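Local coordinates for predicted protein (Acinetobacter sp. RUH2624, PDB 4MEA), which hydrolyses epoxides as a secreted, Cif-type virulence factor with the alpha/beta hydrolase fold, at residues I119-K125 with N147-I151; K152-D158 with I265-T271; I161-F167 with S249-E254. All blocks are in the same frame, centred on the assembly; numbering follows the deposited sequence.

Interaction 1: I119-K125 with N147-I151; sequences IKKIAGK and NQGYI
Ile119 lies near the C-terminal end of a helix (Ala123 N to Ile119 O, 2.7 Å), and Gly124 leaves helical angles with phi/psi of 99/-164; Lys125 then leads on toward strand 128-133 of the central sheet. Segment 147-151 is a tight turn in the loop between a helix and the next strand, held by Ile151 N to Asn147 O (2.8 Å) and Gly149 N to Ile151 O (2.9 Å), with positive phi at Gly149. In this surface connection of an alpha/beta hydrolase fold, the CA atoms of Lys125 and Tyr150 come nearest, at 7.5 Å. Tyr150, chi1 t and chi2 83°, spans the gap and packs on Ile128 of strand 128-133. Lys120 (m, m, t, p) lies over one ring face: its CE makes a CH-pi contact 3.5 Å from the Tyr150 centroid, and its NZ a cation-pi contact at 4.9 Å. Ile119 CG2 sits near the ring edge, 4.1 Å from Tyr150 CE2. At the tip, Tyr150 OH donates to Gly124 O at 2.8 Å.

Interaction 2: K152-D158 with I265-T271; sequences KKAVFMD and IPSMALT
Val155, with chi1 t, lays its CG1 against Met268 CE at 3.7 Å and Leu270 CB at 4.1 Å, the apolar overlap of two parallel strands in the central sheet of an alpha/beta hydrolase fold. Strands 152-157 and 267-271 run in the same direction, their axes 4.8 Å apart at closest approach and inclined by 17° (signed crossing angle -17°). The register pairs Ala154 with Ser267, Val155 with Met268, Phe156 with Ala269 and Met157 with Leu270, at CA separations of 4.7 to 5.3 Å. Five hydrogen bonds stitch the edges: Ala154 N to Pro266 O (3.3 Å), Met268 N to Ala154 O (3.0 Å), Phe156 N to Met268 O (3.0 Å), Leu270 N to Phe156 O (3.0 Å) and Asp158 N to Leu270 O (2.8 Å). Ala154 thus bonds Pro266 and Met268, flanking Ser267, and Phe156 bonds Met268 and Leu270, flanking Ala269, the parallel pattern.

One sheet face carries Val155, Met157 (m, t, p), Met268 (t, t, p) and Leu270 (t, p), with Met157 CE 4.0 Å from Leu270 CD2; helix 307-323 packs there. The other carries Ala154, Phe156 (chi1 m), Ser267 and Ala269, and Phe156 meets Tyr141 and Val144 of helix 136-146. At the start, Ile265 CD1 reaches Ala154 CB at 4.1 Å. At the finish, Asp158 turns to positive phi (60/-63) just past its strand, placed like the charge-relay acid of the alpha/beta hydrolase triad, probably its role. Its OD2 accepts hydrogen bonds from His305 ND1 and Val276 N; its OD1 accepts from Gly272 N and lies 3.4 Å from Thr271 CB.

Interaction 3: I161-F167 with S249-E254; sequences IPDRAMF and SIRQNE
Two carboxylates face each other here, Asp163 OD2 and Glu254 OE2 at 4.1 Å, tolerable because Arg287 NH1 of helix 279-288 forms salt bridges to both. Segment 161-167 is extended as far as Asp163, then winds into a 3-10 turn (Met166 N to Asp163 O, 2.9 Å; Phe167 N to Arg164 O, 3.0 Å) begun by an Asx turn, Asp163 OD1 taking Ala165 N at 3.0 Å. It lies against helix 246-258 with CA atoms of Asp163 and Ile250 only 4.6 Å apart. Ile250 (m, t) fills the centre: CG1 is 4.0 Å from Pro162 CB, CD1 is 3.7 Å from Met166 CB, and CD1 sits over the Phe167 face, 3.6 Å from the centroid in a CH-pi contact. Phe167 (chi1 m) also packs on Thr173 of the second subunit. Asn253 ND2 donates to Pro162 O at 3.1 Å, and Arg164 N to Glu254 OE2 at 2.8 Å. Helical side chains thus satisfy backbone groups at both ends of Asp163, joining the loop that leaves strand 151-157 to the helix that precedes strand 267-272.

In the fold
Along the chain, interaction 1 closes before interaction 2 opens, and interaction 3 falls within the long connection between the two strands of interaction 2, which probably holds the cap; it joins the loop leaving the first strand to the helix returning to the second. The centres of interactions 1 and 2 are 17 Å apart, as are those of 2 and 3, whereas 1 and 3 are separated by 25 Å. Interaction 1 meets the N-terminal ends of the interaction 2 strands, where Gln148 OE1 and Ile265 N, 3.3 Å apart, probably form a hydrogen bond. Interaction 2, touching both others, meets interaction 3 through Phe156 CG and Ile161 CD1 at 3.9 Å, so the crossover is fixed where the cap probably emerges.

Interaction 1: I119-K125 with N147-I151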
ATOM      1  N   ILE A 119      10.449   6.706  31.483  1.00 15.67           N
ATOM      2  CA  ILE A 119       9.863   5.665  32.313  1.00 11.50           C
ATOM      3  C   ILE A 119      10.594   5.536  33.652  1.00 17.23           C
ATOM      4  O   ILE A 119       9.963   5.415  34.704  1.00 18.08           O
ATOM      5  CB  ILE A 119       9.835   4.314  31.574  1.00 10.29           C
ATOM      6  CG1 ILE A 119       8.818   4.375  30.426  1.00 14.35           C
ATOM      7  CG2 ILE A 119       9.483   3.195  32.526  1.00  8.47           C
ATOM      8  CD1 ILE A 119       8.906   3.202  29.462  1.00 14.28           C
ATOM      9  N   LYS A 120      11.923   5.588  33.617  1.00 15.76           N
ATOM     10  CA  LYS A 120      12.695   5.454  34.842  1.00 17.95           C
ATOM     11  C   LYS A 120      12.313   6.575  35.811  1.00 18.40           C
ATOM     12  O   LYS A 120      12.232   6.361  37.020  1.00 24.75           O
ATOM     13  CB  LYS A 120      14.199   5.457  34.545  1.00 24.90           C
ATOM     14  CG  LYS A 120      14.720   4.154  33.913  1.00 22.36           C
ATOM     15  CD  LYS A 120      14.715   3.007  34.917  1.00 27.63           C
ATOM     16  CE  LYS A 120      15.432   1.767  34.384  1.00 31.24           C
ATOM     17  NZ  LYS A 120      16.818   2.067  33.930  1.00 36.96           N
ATOM     18  N   LYS A 121      12.055   7.762  35.269  1.00 17.10           N
ATOM     19  CA  LYS A 121      11.720   8.924  36.100  1.00 13.59           C
ATOM     20  C   LYS A 121      10.271   8.909  36.581  1.00 21.28           C
ATOM     21  O   LYS A 121       9.987   9.264  37.730  1.00 18.56           O
ATOM     22  CB  LYS A 121      12.045  10.233  35.366  1.00 14.96           C
ATOM     23  CG  LYS A 121      13.541  10.482  35.231  1.00 30.04           C
ATOM     24  CD  LYS A 121      13.900  11.202  33.939  1.00 48.40           C
ATOM     25  CE  LYS A 121      13.903  12.712  34.102  1.00 53.96           C
ATOM     26  NZ  LYS A 121      14.363  13.386  32.851  1.00 61.06           N
ATOM     27  N   ILE A 122       9.351   8.494  35.717  1.00 18.14           N
ATOM     28  CA  ILE A 122       7.934   8.508  36.079  1.00 22.51           C
ATOM     29  C   ILE A 122       7.568   7.299  36.933  1.00 23.94           C
ATOM     30  O   ILE A 122       6.817   7.415  37.902  1.00 24.26           O
ATOM     31  CB  ILE A 122       7.028   8.496  34.837  1.00 23.12           C
ATOM     32  CG1 ILE A 122       7.315   9.696  33.942  1.00 23.91           C
ATOM     33  CG2 ILE A 122       5.563   8.475  35.245  1.00 22.83           C
ATOM     34  CD1 ILE A 122       6.773   9.514  32.526  1.00 17.71           C
ATOM     35  N   ALA A 123       8.101   6.141  36.565  1.00 15.46           N
ATOM     36  CA  ALA A 123       7.696   4.885  37.179  1.00 22.34           C
ATOM     37  C   ALA A 123       8.562   4.576  38.389  1.00 22.04           C
ATOM     38  O   ALA A 123       8.106   3.943  39.338  1.00 26.11           O
ATOM     39  CB  ALA A 123       7.759   3.737  36.163  1.00 21.45           C
ATOM     40  N   GLY A 124       9.810   5.030  38.349  1.00 25.06           N
ATOM     41  CA  GLY A 124      10.727   4.794  39.447  1.00 25.03           C
ATOM     42  C   GLY A 124      11.659   3.635  39.161  1.00 24.04           C
ATOM     43  O   GLY A 124      11.778   3.190  38.016  1.00 24.36           O
ATOM     44  N   LYS A 125      12.305   3.128  40.206  1.00 20.04           N
ATOM     45  CA  LYS A 125      13.384   2.156  40.042  1.00 21.32           C
ATOM     46  C   LYS A 125      12.930   0.714  39.795  1.00 22.56           C
ATOM     47  O   LYS A 125      13.760  -0.168  39.553  1.00 25.72           O
ATOM     48  CB  LYS A 125      14.353   2.247  41.223  1.00 30.93           C
ATOM     49  CG  LYS A 125      15.136   3.552  41.224  1.00 33.32           C
ATOM     50  CD  LYS A 125      15.963   3.728  42.478  1.00 41.93           C
ATOM     51  CE  LYS A 125      17.039   4.774  42.252  1.00 49.38           C
ATOM     52  NZ  LYS A 125      17.946   4.370  41.134  1.00 47.42           N
ATOM     53  N   ASN A 147      16.336  -4.261  29.054  1.00 17.47           N
ATOM     54  CA  ASN A 147      15.997  -3.917  30.435  1.00 15.24           C
ATOM     55  C   ASN A 147      15.209  -5.003  31.146  1.00 16.52           C
ATOM     56  O   ASN A 147      14.338  -4.724  31.974  1.00 14.00           O
ATOM     57  CB  ASN A 147      15.247  -2.585  30.498  1.00 15.68           C
ATOM     58  CG  ASN A 147      16.102  -1.417  30.047  1.00 18.96           C
ATOM     59  OD1 ASN A 147      16.900  -0.892  30.822  1.00 18.79           O
ATOM     60  ND2 ASN A 147      15.947  -1.007  28.785  1.00 16.86           N
ATOM     61  N   GLN A 148      15.520  -6.253  30.829  1.00 15.09           N
ATOM     62  CA  GLN A 148      14.839  -7.362  31.472  1.00 18.15           C
ATOM     63  C   GLN A 148      15.250  -7.443  32.937  1.00 24.32           C
ATOM     64  O   GLN A 148      16.438  -7.408  33.264  1.00 23.09           O
ATOM     65  CB  GLN A 148      15.126  -8.662  30.727  1.00 14.41           C
ATOM     66  CG  GLN A 148      14.569  -8.623  29.324  1.00 21.65           C
ATOM     67  CD  GLN A 148      14.805  -9.897  28.572  1.00 19.06           C
ATOM     68  OE1 GLN A 148      14.124 -10.897  28.796  1.00 22.33           O
ATOM     69  NE2 GLN A 148      15.775  -9.873  27.665  1.00 15.23           N
ATOM     70  N   GLY A 149      14.258  -7.557  33.813  1.00 21.59           N
ATOM     71  CA  GLY A 149      14.492  -7.434  35.240  1.00 23.17           C
ATOM     72  C   GLY A 149      13.831  -6.163  35.742  1.00 17.85           C
ATOM     73  O   GLY A 149      12.922  -6.220  36.565  1.00 26.87           O
ATOM     74  N   TYR A 150      14.281  -5.010  35.249  1.00 17.55           N
ATOM     75  CA  TYR A 150      13.530  -3.784  35.477  1.00 14.65           C
ATOM     76  C   TYR A 150      12.130  -3.982  34.893  1.00 17.04           C
ATOM     77  O   TYR A 150      11.127  -3.682  35.542  1.00 17.97           O
ATOM     78  CB  TYR A 150      14.212  -2.572  34.856  1.00 11.12           C
ATOM     79  CG  TYR A 150      13.412  -1.296  35.023  1.00 16.03           C
ATOM     80  CD1 TYR A 150      13.481  -0.554  36.199  1.00 18.21           C
ATOM     81  CD2 TYR A 150      12.576  -0.841  34.013  1.00 21.01           C
ATOM     82  CE1 TYR A 150      12.742   0.607  36.359  1.00 13.86           C
ATOM     83  CE2 TYR A 150      11.829   0.316  34.161  1.00 19.07           C
ATOM     84  CZ  TYR A 150      11.917   1.038  35.330  1.00 21.03           C
ATOM     85  OH  TYR A 150      11.170   2.189  35.471  1.00 15.79           O
ATOM     86  N   ILE A 151      12.069  -4.493  33.663  1.00 16.98           N
ATOM     87  CA  ILE A 151      10.811  -4.998  33.121  1.00 18.80           C
ATOM     88  C   ILE A 151      10.647  -6.439  33.597  1.00 18.22           C
ATOM     89  O   ILE A 151      11.434  -7.319  33.233  1.00 19.37           O
ATOM     90  CB  ILE A 151      10.780  -4.970  31.578  1.00 14.78           C
ATOM     91  CG1 ILE A 151      11.266  -3.624  31.034  1.00 17.41           C
ATOM     92  CG2 ILE A 151       9.368  -5.287  31.068  1.00 15.63           C
ATOM     93  CD1 ILE A 151      10.313  -2.463  31.289  1.00 17.32           C
TER

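Interaction 2: K152-D158 with I265-T271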
ATOM      1  N   LYS A 152       9.629  -6.673  34.418  1.00 15.73           N
ATOM      2  CA  LYS A 152       9.399  -7.990  35.003  1.00 19.79           C
ATOM      3  C   LYS A 152       8.631  -8.909  34.059  1.00 18.71           C
ATOM      4  O   LYS A 152       8.914 -10.106  33.972  1.00 13.03           O
ATOM      5  CB  LYS A 152       8.635  -7.848  36.322  1.00 19.19           C
ATOM      6  CG  LYS A 152       8.504  -9.140  37.108  1.00 29.11           C
ATOM      7  CD  LYS A 152       7.864  -8.884  38.460  1.00 38.39           C
ATOM      8  CE  LYS A 152       7.856 -10.138  39.314  1.00 47.50           C
ATOM      9  NZ  LYS A 152       7.354  -9.855  40.686  1.00 54.77           N
ATOM     10  N   LYS A 153       7.640  -8.337  33.377  1.00 15.47           N
ATOM     11  CA  LYS A 153       6.828  -9.043  32.390  1.00 12.15           C
ATOM     12  C   LYS A 153       6.438  -8.064  31.289  1.00 15.15           C
ATOM     13  O   LYS A 153       6.279  -6.864  31.546  1.00 14.26           O
ATOM     14  CB  LYS A 153       5.555  -9.598  33.021  1.00 15.68           C
ATOM     15  CG  LYS A 153       5.781 -10.549  34.180  1.00 24.48           C
ATOM     16  CD  LYS A 153       4.461 -11.020  34.764  1.00 27.98           C
ATOM     17  CE  LYS A 153       4.689 -12.026  35.884  1.00 28.95           C
ATOM     18  NZ  LYS A 153       3.408 -12.578  36.394  1.00 29.85           N
ATOM     19  N   ALA A 154       6.259  -8.577  30.076  1.00 14.87           N
ATOM     20  CA  ALA A 154       5.969  -7.732  28.917  1.00 16.97           C
ATOM     21  C   ALA A 154       4.860  -8.316  28.052  1.00 19.23           C
ATOM     22  O   ALA A 154       4.818  -9.524  27.819  1.00 13.69           O
ATOM     23  CB  ALA A 154       7.224  -7.529  28.079  1.00 16.10           C
ATOM     24  N   VAL A 155       3.976  -7.442  27.572  1.00  9.35           N
ATOM     25  CA  VAL A 155       2.890  -7.839  26.686  1.00  7.25           C
ATOM     26  C   VAL A 155       2.975  -7.009  25.410  1.00  5.62           C
ATOM     27  O   VAL A 155       3.080  -5.785  25.478  1.00  8.60           O
ATOM     28  CB  VAL A 155       1.513  -7.566  27.331  1.00 15.40           C
ATOM     29  CG1 VAL A 155       0.390  -8.041  26.404  1.00  9.23           C
ATOM     30  CG2 VAL A 155       1.421  -8.216  28.703  1.00 14.25           C
ATOM     31  N   PHE A 156       2.939  -7.681  24.260  1.00 13.75           N
ATOM     32  CA  PHE A 156       2.842  -7.015  22.962  1.00 11.61           C
ATOM     33  C   PHE A 156       1.480  -7.350  22.362  1.00 12.28           C
ATOM     34  O   PHE A 156       1.020  -8.496  22.451  1.00 11.27           O
ATOM     35  CB  PHE A 156       3.969  -7.479  22.030  1.00  5.47           C
ATOM     36  CG  PHE A 156       5.353  -7.168  22.550  1.00 12.71           C
ATOM     37  CD1 PHE A 156       5.978  -5.972  22.223  1.00 14.09           C
ATOM     38  CD2 PHE A 156       6.023  -8.069  23.366  1.00 17.81           C
ATOM     39  CE1 PHE A 156       7.255  -5.684  22.695  1.00 13.11           C
ATOM     40  CE2 PHE A 156       7.292  -7.783  23.850  1.00 14.05           C
ATOM     41  CZ  PHE A 156       7.906  -6.588  23.509  1.00 15.50           C
ATOM     42  N   MET A 157       0.825  -6.359  21.765  1.00 10.39           N
ATOM     43  CA  MET A 157      -0.567  -6.533  21.348  1.00  8.67           C
ATOM     44  C   MET A 157      -0.805  -6.381  19.841  1.00 14.13           C
ATOM     45  O   MET A 157      -0.453  -5.369  19.233  1.00 11.23           O
ATOM     46  CB  MET A 157      -1.502  -5.635  22.163  1.00  5.17           C
ATOM     47  CG  MET A 157      -1.572  -6.018  23.643  1.00  3.15           C
ATOM     48  SD  MET A 157      -2.506  -4.897  24.702  1.00 12.38           S
ATOM     49  CE  MET A 157      -4.166  -5.054  24.021  1.00  9.81           C
ATOM     50  N   ASP A 158      -1.399  -7.426  19.270  1.00 13.57           N
ATOM     51  CA  ASP A 158      -1.823  -7.514  17.861  1.00 13.79           C
ATOM     52  C   ASP A 158      -0.738  -7.363  16.789  1.00 13.84           C
ATOM     53  O   ASP A 158      -0.507  -8.297  16.029  1.00 13.95           O
ATOM     54  CB  ASP A 158      -3.034  -6.608  17.548  1.00 10.75           C
ATOM     55  CG  ASP A 158      -3.957  -7.221  16.492  1.00 13.81           C
ATOM     56  OD1 ASP A 158      -4.213  -8.440  16.570  1.00 14.54           O
ATOM     57  OD2 ASP A 158      -4.399  -6.509  15.566  1.00 10.72           O
ATOM     58  N   ILE A 265      12.219 -13.092  30.277  1.00 17.92           N
ATOM     59  CA  ILE A 265      11.155 -12.803  31.229  1.00 13.42           C
ATOM     60  C   ILE A 265       9.855 -13.315  30.627  1.00 18.81           C
ATOM     61  O   ILE A 265       9.777 -13.527  29.414  1.00 21.06           O
ATOM     62  CB  ILE A 265      11.005 -11.284  31.488  1.00 20.10           C
ATOM     63  CG1 ILE A 265      10.612 -10.554  30.203  1.00 10.48           C
ATOM     64  CG2 ILE A 265      12.288 -10.690  32.084  1.00 13.73           C
ATOM     65  CD1 ILE A 265      10.175  -9.096  30.437  1.00 12.53           C
ATOM     66  N   PRO A 266       8.829 -13.524  31.466  1.00 14.45           N
ATOM     67  CA  PRO A 266       7.538 -13.953  30.932  1.00 15.82           C
ATOM     68  C   PRO A 266       7.015 -12.915  29.939  1.00 19.10           C
ATOM     69  O   PRO A 266       7.122 -11.711  30.183  1.00 16.42           O
ATOM     70  CB  PRO A 266       6.644 -14.002  32.175  1.00 17.61           C
ATOM     71  CG  PRO A 266       7.608 -14.185  33.326  1.00 18.67           C
ATOM     72  CD  PRO A 266       8.811 -13.392  32.937  1.00 18.74           C
ATOM     73  N   SER A 267       6.466 -13.381  28.825  1.00 19.36           N
ATOM     74  CA  SER A 267       5.932 -12.479  27.818  1.00 15.45           C
ATOM     75  C   SER A 267       4.600 -13.002  27.297  1.00 17.60           C
ATOM     76  O   SER A 267       4.294 -14.190  27.417  1.00 20.35           O
ATOM     77  CB  SER A 267       6.921 -12.312  26.671  1.00 19.14           C
ATOM     78  OG  SER A 267       7.141 -13.539  26.002  1.00 17.60           O
ATOM     79  N   MET A 268       3.804 -12.102  26.736  1.00 15.50           N
ATOM     80  CA  MET A 268       2.531 -12.478  26.143  1.00 14.37           C
ATOM     81  C   MET A 268       2.347 -11.810  24.788  1.00 16.67           C
ATOM     82  O   MET A 268       2.680 -10.630  24.624  1.00 10.38           O
ATOM     83  CB  MET A 268       1.363 -12.097  27.064  1.00 12.83           C
ATOM     84  CG  MET A 268      -0.017 -12.369  26.448  1.00 13.76           C
ATOM     85  SD  MET A 268      -1.363 -12.402  27.648  1.00 18.86           S
ATOM     86  CE  MET A 268      -1.382 -10.706  28.223  1.00 10.47           C
ATOM     87  N   ALA A 269       1.839 -12.582  23.826  1.00 10.01           N
ATOM     88  CA  ALA A 269       1.257 -12.040  22.606  1.00 10.59           C
ATOM     89  C   ALA A 269      -0.251 -12.047  22.799  1.00 15.27           C
ATOM     90  O   ALA A 269      -0.851 -13.093  23.042  1.00  9.81           O
ATOM     91  CB  ALA A 269       1.644 -12.872  21.393  1.00 12.04           C
ATOM     92  N   LEU A 270      -0.855 -10.869  22.726  1.00  8.79           N
ATOM     93  CA  LEU A 270      -2.292 -10.728  22.924  1.00  7.89           C
ATOM     94  C   LEU A 270      -2.856 -10.034  21.691  1.00 10.04           C
ATOM     95  O   LEU A 270      -2.511  -8.892  21.397  1.00  8.59           O
ATOM     96  CB  LEU A 270      -2.567  -9.930  24.207  1.00  6.30           C
ATOM     97  CG  LEU A 270      -3.973  -9.434  24.523  1.00  5.00           C
ATOM     98  CD1 LEU A 270      -4.965 -10.593  24.661  1.00  6.16           C
ATOM     99  CD2 LEU A 270      -3.944  -8.591  25.807  1.00  5.60           C
ATOM    100  N   THR A 271      -3.699 -10.741  20.951  1.00 10.05           N
ATOM    101  CA  THR A 271      -4.116 -10.260  19.645  1.00 14.51           C
ATOM    102  C   THR A 271      -5.618 -10.408  19.448  1.00 16.05           C
ATOM    103  O   THR A 271      -6.311 -11.029  20.259  1.00  9.55           O
ATOM    104  CB  THR A 271      -3.418 -11.043  18.526  1.00 16.99           C
ATOM    105  OG1 THR A 271      -4.028 -12.333  18.409  1.00 15.36           O
ATOM    106  CG2 THR A 271      -1.933 -11.206  18.818  1.00  8.85           C
TER

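Interaction 3: I161-F167 with S249-E254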
ATOM      1  N   ILE A 161       6.138  -7.355  15.904  1.00 11.83           N
ATOM      2  CA  ILE A 161       7.361  -6.665  16.273  1.00 11.87           C
ATOM      3  C   ILE A 161       8.218  -6.684  15.011  1.00 14.82           C
ATOM      4  O   ILE A 161       8.323  -7.716  14.352  1.00 12.46           O
ATOM      5  CB  ILE A 161       8.090  -7.421  17.414  1.00 14.45           C
ATOM      6  CG1 ILE A 161       7.216  -7.461  18.672  1.00 10.87           C
ATOM      7  CG2 ILE A 161       9.451  -6.792  17.710  1.00 11.13           C
ATOM      8  CD1 ILE A 161       7.582  -8.568  19.665  1.00 11.79           C
ATOM      9  N   PRO A 162       8.809  -5.540  14.647  1.00 11.29           N
ATOM     10  CA  PRO A 162       9.666  -5.519  13.458  1.00 13.40           C
ATOM     11  C   PRO A 162      10.716  -6.634  13.452  1.00 15.56           C
ATOM     12  O   PRO A 162      11.479  -6.791  14.400  1.00 14.44           O
ATOM     13  CB  PRO A 162      10.347  -4.151  13.555  1.00  9.23           C
ATOM     14  CG  PRO A 162       9.293  -3.291  14.193  1.00 10.06           C
ATOM     15  CD  PRO A 162       8.635  -4.195  15.226  1.00  6.85           C
ATOM     16  N   ASP A 163      10.727  -7.414  12.380  1.00 12.66           N
ATOM     17  CA  ASP A 163      11.776  -8.398  12.157  1.00 13.39           C
ATOM     18  C   ASP A 163      11.829  -8.668  10.659  1.00 12.94           C
ATOM     19  O   ASP A 163      11.197  -7.945   9.884  1.00  9.19           O
ATOM     20  CB  ASP A 163      11.591  -9.677  13.013  1.00 13.16           C
ATOM     21  CG  ASP A 163      10.558 -10.655  12.440  1.00 16.04           C
ATOM     22  OD1 ASP A 163       9.722 -10.256  11.614  1.00 11.39           O
ATOM     23  OD2 ASP A 163      10.578 -11.840  12.840  1.00 12.86           O
ATOM     24  N   ARG A 164      12.592  -9.680  10.252  1.00 10.57           N
ATOM     25  CA  ARG A 164      12.847  -9.935   8.835  1.00 11.44           C
ATOM     26  C   ARG A 164      11.545 -10.189   8.081  1.00  9.44           C
ATOM     27  O   ARG A 164      11.457  -9.949   6.872  1.00 13.21           O
ATOM     28  CB  ARG A 164      13.781 -11.141   8.676  1.00 10.36           C
ATOM     29  CG  ARG A 164      13.140 -12.429   9.151  1.00 14.98           C
ATOM     30  CD  ARG A 164      14.127 -13.566   9.358  1.00 23.73           C
ATOM     31  NE  ARG A 164      13.418 -14.773   9.788  1.00 26.89           N
ATOM     32  CZ  ARG A 164      14.011 -15.876  10.226  1.00 35.06           C
ATOM     33  NH1 ARG A 164      15.335 -15.932  10.296  1.00 34.26           N
ATOM     34  NH2 ARG A 164      13.276 -16.922  10.600  1.00 32.83           N
ATOM     35  N   ALA A 165      10.535 -10.682   8.791  1.00  9.08           N
ATOM     36  CA  ALA A 165       9.259 -11.010   8.156  1.00 10.55           C
ATOM     37  C   ALA A 165       8.499  -9.759   7.691  1.00 14.57           C
ATOM     38  O   ALA A 165       7.596  -9.835   6.854  1.00 10.65           O
ATOM     39  CB  ALA A 165       8.398 -11.862   9.084  1.00 12.76           C
ATOM     40  N   MET A 166       8.874  -8.603   8.224  1.00 10.52           N
ATOM     41  CA  MET A 166       8.241  -7.354   7.816  1.00  9.13           C
ATOM     42  C   MET A 166       8.670  -6.992   6.390  1.00 12.01           C
ATOM     43  O   MET A 166       8.052  -6.148   5.734  1.00 11.85           O
ATOM     44  CB  MET A 166       8.580  -6.238   8.816  1.00  8.25           C
ATOM     45  CG  MET A 166       7.716  -4.989   8.722  1.00 11.99           C
ATOM     46  SD  MET A 166       7.983  -3.892  10.148  1.00 15.24           S
ATOM     47  CE  MET A 166       6.815  -4.583  11.330  1.00  8.34           C
ATOM     48  N   PHE A 167       9.734  -7.639   5.914  1.00  6.72           N
ATOM     49  CA  PHE A 167      10.175  -7.500   4.533  1.00  8.05           C
ATOM     50  C   PHE A 167       9.444  -8.501   3.636  1.00 11.77           C
ATOM     51  O   PHE A 167       9.756  -8.634   2.442  1.00  9.39           O
ATOM     52  CB  PHE A 167      11.683  -7.743   4.422  1.00  7.19           C
ATOM     53  CG  PHE A 167      12.523  -6.641   5.008  1.00 10.99           C
ATOM     54  CD1 PHE A 167      12.077  -5.334   5.003  1.00  7.90           C
ATOM     55  CD2 PHE A 167      13.765  -6.919   5.561  1.00 17.66           C
ATOM     56  CE1 PHE A 167      12.856  -4.309   5.543  1.00 17.09           C
ATOM     57  CE2 PHE A 167      14.555  -5.901   6.097  1.00 16.40           C
ATOM     58  CZ  PHE A 167      14.097  -4.598   6.089  1.00 14.90           C
ATOM     59  N   SER A 249      14.694  -0.468  12.333  1.00 12.22           N
ATOM     60  CA  SER A 249      14.183  -1.181  13.494  1.00  6.40           C
ATOM     61  C   SER A 249      14.345  -2.680  13.293  1.00 14.38           C
ATOM     62  O   SER A 249      14.626  -3.416  14.235  1.00 16.54           O
ATOM     63  CB  SER A 249      12.702  -0.834  13.732  1.00  9.73           C
ATOM     64  OG  SER A 249      12.529   0.560  13.987  1.00 10.20           O
ATOM     65  N   ILE A 250      14.161  -3.127  12.053  1.00 15.42           N
ATOM     66  CA  ILE A 250      14.269  -4.543  11.735  1.00 12.39           C
ATOM     67  C   ILE A 250      15.690  -5.019  11.972  1.00 11.90           C
ATOM     68  O   ILE A 250      15.916  -6.039  12.627  1.00 12.17           O
ATOM     69  CB  ILE A 250      13.860  -4.823  10.275  1.00 15.12           C
ATOM     70  CG1 ILE A 250      12.339  -4.690  10.132  1.00 15.72           C
ATOM     71  CG2 ILE A 250      14.343  -6.213   9.841  1.00 14.99           C
ATOM     72  CD1 ILE A 250      11.853  -4.537   8.700  1.00 14.39           C
ATOM     73  N   ARG A 251      16.647  -4.271  11.435  1.00 12.72           N
ATOM     74  CA  ARG A 251      18.054  -4.593  11.612  1.00 16.32           C
ATOM     75  C   ARG A 251      18.397  -4.598  13.095  1.00 16.77           C
ATOM     76  O   ARG A 251      19.117  -5.470  13.583  1.00 12.87           O
ATOM     77  CB  ARG A 251      18.931  -3.578  10.871  1.00 16.88           C
ATOM     78  CG  ARG A 251      20.390  -3.572  11.326  1.00 31.51           C
ATOM     79  CD  ARG A 251      21.336  -3.366  10.158  1.00 38.23           C
ATOM     80  NE  ARG A 251      22.708  -3.095  10.577  1.00 44.99           N
ATOM     81  CZ  ARG A 251      23.529  -3.995  11.114  1.00 49.20           C
ATOM     82  NH1 ARG A 251      23.117  -5.242  11.326  1.00 51.26           N
ATOM     83  NH2 ARG A 251      24.765  -3.644  11.450  1.00 43.46           N
ATOM     84  N   GLN A 252      17.863  -3.622  13.818  1.00 20.32           N
ATOM     85  CA  GLN A 252      18.163  -3.504  15.232  1.00 14.26           C
ATOM     86  C   GLN A 252      17.634  -4.687  16.023  1.00 17.18           C
ATOM     87  O   GLN A 252      18.337  -5.225  16.877  1.00 14.82           O
ATOM     88  CB  GLN A 252      17.613  -2.190  15.784  1.00  8.28           C
ATOM     89  CG  GLN A 252      18.328  -0.973  15.218  1.00  9.74           C
ATOM     90  CD  GLN A 252      17.564   0.306  15.463  1.00 13.10           C
ATOM     91  OE1 GLN A 252      16.455   0.286  16.005  1.00 11.63           O
ATOM     92  NE2 GLN A 252      18.161   1.437  15.082  1.00  9.58           N
ATOM     93  N   ASN A 253      16.395  -5.089  15.749  1.00 12.92           N
ATOM     94  CA  ASN A 253      15.810  -6.201  16.482  1.00  9.41           C
ATOM     95  C   ASN A 253      16.446  -7.531  16.108  1.00 10.15           C
ATOM     96  O   ASN A 253      16.637  -8.401  16.957  1.00 14.98           O
ATOM     97  CB  ASN A 253      14.281  -6.253  16.302  1.00  6.74           C
ATOM     98  CG  ASN A 253      13.574  -5.107  17.023  1.00 14.18           C
ATOM     99  OD1 ASN A 253      14.138  -4.495  17.937  1.00 13.73           O
ATOM    100  ND2 ASN A 253      12.346  -4.804  16.607  1.00 10.56           N
ATOM    101  N   GLU A 254      16.757  -7.699  14.829  1.00 10.87           N
ATOM    102  CA  GLU A 254      17.411  -8.922  14.381  1.00 13.87           C
ATOM    103  C   GLU A 254      18.776  -9.067  15.060  1.00 14.67           C
ATOM    104  O   GLU A 254      19.196 -10.171  15.417  1.00 17.53           O
ATOM    105  CB  GLU A 254      17.567  -8.915  12.855  1.00 14.02           C
ATOM    106  CG  GLU A 254      16.250  -9.116  12.101  1.00 17.99           C
ATOM    107  CD  GLU A 254      15.704 -10.535  12.227  1.00 20.61           C
ATOM    108  OE1 GLU A 254      16.502 -11.472  12.440  1.00 19.86           O
ATOM    109  OE2 GLU A 254      14.475 -10.720  12.104  1.00 20.90           O
TER